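Local atomic coordinates of alpha-1,3-glucanase (Paenibacillus glycanilyticus, PDB entry 6K0P), a protein that probably hydrolyses alpha-1,3-glucan through its glycoside hydrolase family 87 catalytic domain, which here holds the disaccharide nigerose. Residues 276-281 with 304-308; 328-334 with 352-358. The protein carries 1 engineered substitution. All coordinates share one frame; numbering follows the deposited sequence.

Interaction 1. Residues 276-281 with 304-308. With GLC (alpha-D-glucopyranose), chain B.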
loop_
_atom_site.group_PDB
_atom_site.type_symbol
_atom_site.label_atom_id
_atom_site.label_comp_id
_atom_site.label_asym_id
_atom_site.label_seq_id
_atom_site.Cartn_x
_atom_site.Cartn_y
_atom_site.Cartn_z
ATOM N N ASN A 276 3.596 0.074 17.403
ATOM C CA ASN A 276 4.996 0.128 17.806
ATOM C C ASN A 276 5.834 -0.958 17.137
ATOM O O ASN A 276 6.928 -1.283 17.614
ATOM C CB ASN A 276 5.132 0.095 19.329
ATOM C CG ASN A 276 4.653 -1.211 19.925
ATOM O OD1 ASN A 276 4.306 -2.146 19.201
ATOM N ND2 ASN A 276 4.622 -1.277 21.260
ATOM N N TYR A 277 5.350 -1.526 16.033
ATOM C CA TYR A 277 6.164 -2.475 15.291
ATOM C C TYR A 277 7.312 -1.739 14.621
ATOM O O TYR A 277 7.135 -0.645 14.077
ATOM C CB TYR A 277 5.330 -3.245 14.253
ATOM C CG TYR A 277 4.580 -4.388 14.895
ATOM C CD1 TYR A 277 3.350 -4.172 15.504
ATOM C CD2 TYR A 277 5.122 -5.674 14.938
ATOM C CE1 TYR A 277 2.658 -5.207 16.123
ATOM C CE2 TYR A 277 4.440 -6.719 15.568
ATOM C CZ TYR A 277 3.210 -6.472 16.153
ATOM O OH TYR A 277 2.506 -7.478 16.792
ATOM N N ILE A 278 8.502 -2.333 14.715
ATOM C CA ILE A 278 9.684 -1.853 14.014
ATOM C C ILE A 278 10.199 -2.864 13.011
ATOM O O ILE A 278 11.207 -2.608 12.346
ATOM C CB ILE A 278 10.793 -1.416 14.989
ATOM C CG1 ILE A 278 11.188 -2.581 15.902
ATOM C CG2 ILE A 278 10.314 -0.216 15.802
ATOM C CD1 ILE A 278 12.411 -2.291 16.765
ATOM N N ASN A 279 9.543 -4.012 12.898
ATOM C CA ASN A 279 9.845 -4.995 11.871
ATOM C C ASN A 279 8.631 -5.898 11.730
ATOM O O ASN A 279 7.702 -5.859 12.545
ATOM C CB ASN A 279 11.116 -5.807 12.195
ATOM C CG ASN A 279 11.020 -6.529 13.525
ATOM O OD1 ASN A 279 11.394 -5.984 14.565
ATOM N ND2 ASN A 279 10.505 -7.755 13.501
ATOM N N ARG A 280 8.653 -6.712 10.685
ATOM C CA ARG A 280 7.574 -7.646 10.416
ATOM C C ARG A 280 7.672 -8.840 11.352
ATOM O O ARG A 280 8.771 -9.339 11.632
ATOM C CB ARG A 280 7.681 -8.121 8.968
ATOM C CG ARG A 280 6.608 -9.090 8.529
ATOM C CD ARG A 280 6.746 -9.359 7.036
ATOM N NE ARG A 280 5.779 -10.349 6.584
ATOM C CZ ARG A 280 5.447 -10.542 5.312
ATOM N NH1 ARG A 280 6.004 -9.808 4.362
ATOM N NH2 ARG A 280 4.547 -11.465 4.985
ATOM N N VAL A 281 6.513 -9.288 11.833
ATOM C CA VAL A 281 6.366 -10.538 12.570
ATOM C C VAL A 281 5.146 -11.239 11.994
ATOM O O VAL A 281 4.097 -10.612 11.818
ATOM C CB VAL A 281 6.178 -10.286 14.079
ATOM C CG1 VAL A 281 6.140 -11.615 14.850
ATOM C CG2 VAL A 281 7.285 -9.379 14.621
ATOM N N GLU A 304 -0.815 3.068 11.237
ATOM C CA GLU A 304 0.600 2.971 10.898
ATOM C C GLU A 304 1.325 2.042 11.855
ATOM O O GLU A 304 0.935 1.889 13.016
ATOM C CB GLU A 304 1.325 4.325 10.957
ATOM C CG GLU A 304 0.670 5.379 10.082
ATOM C CD GLU A 304 1.629 6.447 9.572
ATOM O OE1 GLU A 304 2.874 6.284 9.672
ATOM O OE2 GLU A 304 1.129 7.459 9.029
ATOM N N HIS A 305 2.402 1.430 11.358
ATOM C CA HIS A 305 3.358 0.726 12.221
ATOM C C HIS A 305 2.735 -0.484 12.905
ATOM O O HIS A 305 3.074 -0.810 14.049
ATOM C CB HIS A 305 4.056 1.673 13.202
ATOM C CG HIS A 305 4.664 2.860 12.530
ATOM N ND1 HIS A 305 4.627 4.128 13.070
ATOM C CD2 HIS A 305 5.308 2.969 11.345
ATOM C CE1 HIS A 305 5.223 4.970 12.241
ATOM N NE2 HIS A 305 5.645 4.292 11.188
ATOM N N PHE A 306 1.819 -1.136 12.193
ATOM C CA PHE A 306 1.389 -2.501 12.452
ATOM C C PHE A 306 1.926 -3.389 11.341
ATOM O O PHE A 306 2.484 -2.911 10.348
ATOM C CB PHE A 306 -0.146 -2.582 12.536
ATOM C CG PHE A 306 -0.700 -1.941 13.779
ATOM C CD1 PHE A 306 -0.982 -0.579 13.809
ATOM C CD2 PHE A 306 -0.895 -2.688 14.931
ATOM C CE1 PHE A 306 -1.473 0.020 14.963
ATOM C CE2 PHE A 306 -1.386 -2.095 16.086
ATOM C CZ PHE A 306 -1.672 -0.741 16.104
ATOM N N VAL A 307 1.767 -4.701 11.521
ATOM C CA VAL A 307 2.094 -5.616 10.434
ATOM C C VAL A 307 1.071 -5.475 9.310
ATOM O O VAL A 307 1.434 -5.304 8.140
ATOM C CB VAL A 307 2.234 -7.059 10.956
ATOM C CG1 VAL A 307 2.588 -8.010 9.805
ATOM C CG2 VAL A 307 3.325 -7.114 12.025
ATOM N N CYS A 308 -0.222 -5.468 9.660
ATOM C CA CYS A 308 -1.290 -5.223 8.696
ATOM C C CYS A 308 -2.380 -4.403 9.364
ATOM O O CYS A 308 -2.475 -4.358 10.595
ATOM C CB CYS A 308 -1.987 -6.517 8.237
ATOM S SG CYS A 308 -0.894 -7.847 7.728
HETATM C C1 GLC B . 2.560 -14.427 6.087
HETATM C C2 GLC B . 1.731 -15.373 6.934
HETATM C C3 GLC B . 0.406 -14.721 7.261
HETATM C C4 GLC B . 0.628 -13.354 7.895
HETATM C C5 GLC B . 1.432 -12.495 6.958
HETATM C C6 GLC B . 1.837 -11.164 7.574
HETATM O O1 GLC B . 1.920 -14.358 4.859
HETATM O O2 GLC B . 1.592 -16.597 6.204
HETATM O O3 GLC B . -0.213 -15.500 8.268
HETATM O O4 GLC B . -0.590 -12.704 8.153
HETATM O O5 GLC B . 2.622 -13.153 6.654
HETATM O O6 GLC B . 2.509 -11.260 8.798
#
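The backbone N-H of Tyr277 donates to the carbonyl oxygen of His305, with N to O at 3.1 Å and an N-H...O angle of 149°. The donor is tilted 25° from the carbonyl plane. This bond ties segment 276-281 to segment 304-308. The same His305 oxygen lies at the edge of the Tyr277 ring, in its plane, and is 3.3 Å from Tyr277 CB. Val307 covers one face of that ring. Val307 CG2 makes a CH-pi contact, 3.9 Å from the Tyr277 ring centroid and offset toward the rim. Tyr277 CG is anti to the carbonyl carbon (chi1 -81°), which lays the ring over segment 304-308. Replacing Tyr277 by an alanine would probably leave the Val307 methyl without its aromatic partner and open a gap beside Phe306 CA. The other Val307 methyl touches the sugar. Val307 CG1 stands anti to the backbone N and comes to 3.4 Å from O6 of the glucose. Val281 O lies 3.6 Å from Val307 CG2. Arg280 reaches the same sugar with an extended chain. Arg280 NH2 donates to the glucose ring oxygen O5 at 3.1 Å, and the sugar lies at the edge of the guanidinium. Salt bridges from NE to Asp282 and from NH1 to Asp354 fix the rotation of that group. Asp282 and Lys286 also hydrogen-bond the glucose. These loops follow strands 271-274 and 297-304 of a parallel beta-helix, and Arg280, Val281 and Val307 of these loops line part of a glycan pocket on its side.

Interaction 2. Residues 328-334 with 352-358. Engineered in segment 328-334: Ala331 (natural residue Asp).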
loop_
_atom_site.group_PDB
_atom_site.type_symbol
_atom_site.label_atom_id
_atom_site.label_comp_id
_atom_site.label_asym_id
_atom_site.label_seq_id
_atom_site.Cartn_x
_atom_site.Cartn_y
_atom_site.Cartn_z
ATOM N N THR A 328 3.335 0.134 7.053
ATOM C CA THR A 328 3.127 -1.151 7.712
ATOM C C THR A 328 4.241 -2.117 7.330
ATOM O O THR A 328 4.995 -1.906 6.372
ATOM C CB THR A 328 1.768 -1.770 7.357
ATOM O OG1 THR A 328 1.704 -2.026 5.947
ATOM C CG2 THR A 328 0.615 -0.839 7.736
ATOM N N PHE A 329 4.341 -3.201 8.091
ATOM C CA PHE A 329 5.446 -4.126 7.888
ATOM C C PHE A 329 5.097 -5.331 7.033
ATOM O O PHE A 329 6.006 -6.065 6.628
ATOM C CB PHE A 329 6.102 -4.480 9.227
ATOM C CG PHE A 329 6.816 -3.306 9.816
ATOM C CD1 PHE A 329 8.136 -3.042 9.471
ATOM C CD2 PHE A 329 6.140 -2.397 10.613
ATOM C CE1 PHE A 329 8.783 -1.923 9.960
ATOM C CE2 PHE A 329 6.784 -1.270 11.107
ATOM C CZ PHE A 329 8.106 -1.038 10.776
ATOM N N ALA A 330 3.819 -5.517 6.712
ATOM C CA ALA A 330 3.401 -6.484 5.707
ATOM C C ALA A 330 2.195 -5.927 4.960
ATOM O O ALA A 330 2.090 -4.709 4.781
ATOM C CB ALA A 330 3.125 -7.858 6.328
ATOM N N ALA A 331 1.279 -6.800 4.539
ATOM C CA ALA A 331 0.156 -6.391 3.701
ATOM C C ALA A 331 -0.724 -5.356 4.398
ATOM O O ALA A 331 -0.823 -5.316 5.625
ATOM C CB ALA A 331 -0.692 -7.617 3.336
ATOM N N GLY A 332 -1.377 -4.508 3.605
ATOM C CA GLY A 332 -2.302 -3.529 4.166
ATOM C C GLY A 332 -3.629 -4.162 4.554
ATOM O O GLY A 332 -3.958 -4.293 5.741
ATOM N N ILE A 333 -4.403 -4.558 3.545
ATOM C CA ILE A 333 -5.629 -5.328 3.738
ATOM C C ILE A 333 -5.541 -6.559 2.855
ATOM O O ILE A 333 -5.280 -6.442 1.650
ATOM C CB ILE A 333 -6.899 -4.535 3.376
ATOM C CG1 ILE A 333 -7.074 -3.313 4.280
ATOM C CG2 ILE A 333 -8.120 -5.448 3.471
ATOM C CD1 ILE A 333 -8.254 -2.422 3.886
ATOM N N ASN A 334 -5.755 -7.732 3.449
ATOM C CA ASN A 334 -5.852 -8.982 2.709
ATOM C C ASN A 334 -7.148 -9.646 3.145
ATOM O O ASN A 334 -7.539 -9.546 4.310
ATOM C CB ASN A 334 -4.660 -9.894 3.030
ATOM C CG ASN A 334 -4.525 -11.070 2.064
ATOM O OD1 ASN A 334 -5.282 -11.206 1.103
ATOM N ND2 ASN A 334 -3.543 -11.924 2.325
ATOM N N THR A 352 3.280 0.114 2.477
ATOM C CA THR A 352 3.057 -1.217 3.035
ATOM C C THR A 352 4.306 -2.084 2.860
ATOM O O THR A 352 5.212 -1.767 2.079
ATOM C CB THR A 352 1.823 -1.896 2.434
ATOM O OG1 THR A 352 2.037 -2.162 1.042
ATOM C CG2 THR A 352 0.574 -1.028 2.607
ATOM N N GLY A 353 4.360 -3.181 3.622
ATOM C CA GLY A 353 5.536 -4.035 3.642
ATOM C C GLY A 353 5.348 -5.345 2.898
ATOM O O GLY A 353 6.229 -6.216 2.889
ATOM N N ASP A 354 4.173 -5.500 2.299
ATOM C CA ASP A 354 3.824 -6.599 1.396
ATOM C C ASP A 354 2.641 -6.084 0.579
ATOM O O ASP A 354 2.356 -4.880 0.599
ATOM C CB ASP A 354 3.546 -7.879 2.193
ATOM C CG ASP A 354 3.868 -9.147 1.414
ATOM O OD1 ASP A 354 3.233 -9.403 0.364
ATOM O OD2 ASP A 354 4.752 -9.908 1.858
ATOM N N ASP A 355 1.954 -6.976 -0.147
ATOM C CA ASP A 355 0.851 -6.573 -1.023
ATOM C C ASP A 355 -0.039 -5.556 -0.319
ATOM O O ASP A 355 -0.554 -5.820 0.769
ATOM C CB ASP A 355 -0.006 -7.796 -1.379
ATOM C CG ASP A 355 0.702 -8.807 -2.267
ATOM O OD1 ASP A 355 1.553 -8.438 -3.104
ATOM O OD2 ASP A 355 0.355 -10.004 -2.133
ATOM N N SER A 356 -0.238 -4.385 -0.928
ATOM C CA SER A 356 -0.985 -3.348 -0.210
ATOM C C SER A 356 -2.444 -3.748 -0.037
ATOM O O SER A 356 -2.985 -3.701 1.076
ATOM C CB SER A 356 -0.894 -2.005 -0.926
ATOM O OG SER A 356 0.452 -1.547 -0.992
ATOM N N PHE A 357 -3.096 -4.146 -1.129
ATOM C CA PHE A 357 -4.469 -4.641 -1.112
ATOM C C PHE A 357 -4.449 -5.982 -1.817
ATOM O O PHE A 357 -4.006 -6.066 -2.966
ATOM C CB PHE A 357 -5.403 -3.677 -1.849
ATOM C CG PHE A 357 -5.500 -2.321 -1.210
ATOM C CD1 PHE A 357 -6.311 -2.114 -0.103
ATOM C CD2 PHE A 357 -4.777 -1.259 -1.717
ATOM C CE1 PHE A 357 -6.403 -0.854 0.489
ATOM C CE2 PHE A 357 -4.860 -0.003 -1.128
ATOM C CZ PHE A 357 -5.671 0.196 -0.025
ATOM N N ALA A 358 -4.921 -7.023 -1.138
ATOM C CA ALA A 358 -4.798 -8.377 -1.660
ATOM C C ALA A 358 -6.080 -9.162 -1.423
ATOM O O ALA A 358 -6.847 -8.887 -0.491
ATOM C CB ALA A 358 -3.618 -9.123 -1.029
#
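Thr328 OG1 and Gly353 N both donate to Ala330 O, each at 3.0 Å, from opposite faces of its carbonyl plane. Asp354 N adds a weak third bond. Thr328 OG1 stands between the backbone N and the carbonyl carbon (chi1 62°), facing Ala330 O. It also rests on Thr352 CA at 3.3 Å, and the two threonine side chains lie side by side, pointing the same way. This turn is the tight part. Gly353 CA is 3.6 Å from Phe329 O, and a CB on Gly353 would collide with that oxygen. Gly332 is confined too, since a CB there would run into Ser356 O. Its N-H donates to Asp355 O at 3.2 Å. Ala331, an engineered replacement of the natural aspartate, packs its CB against the same Asp355 oxygen. Beyond it the chains pair as parallel strands. Ile333 N donates to Ser356 O, and Ile333 O accepts from Ala358 N at 2.9 Å, both nearly straight on the carbonyl. On one side of this ladder Ile333 CD1 meets the edge of the Phe357 ring, 4.2 Å from its CE1, a looser fit. Asp354 marks the more open side. It is partly exposed, although its CB lies 3.4 Å from Ala331 N. Its OD1 accepts from Asp355 N. Ile333 and Phe357 point into the beta-helix, where strand 319-326 meets both, and strands 343-350 and 374-383 meet Phe357. Strand 333-336 lies between strands 308-313 and 357-360, as successive rungs of one parallel face.

Interactions 1 and 2 cover four successive turns of the same parallel beta-helix, with centres about 11 Å apart. Both are largely buried. Interaction 1 joins loops between strands and relies on one backbone bond, ring packing and the sugar. Interaction 2 is closer to the centre of the chain; there backbone bonds dominate, and the turn runs straight into paired strands. The two are directly joined. Val307 O is 2.8 Å from Ala330 N, a probable hydrogen bond between rungs. The Arg280 to Asp354 salt bridge spans 2.8 Å from NH1 to OD2. Arg280, Val281, Val307 and Ala330 line the same glycan pocket.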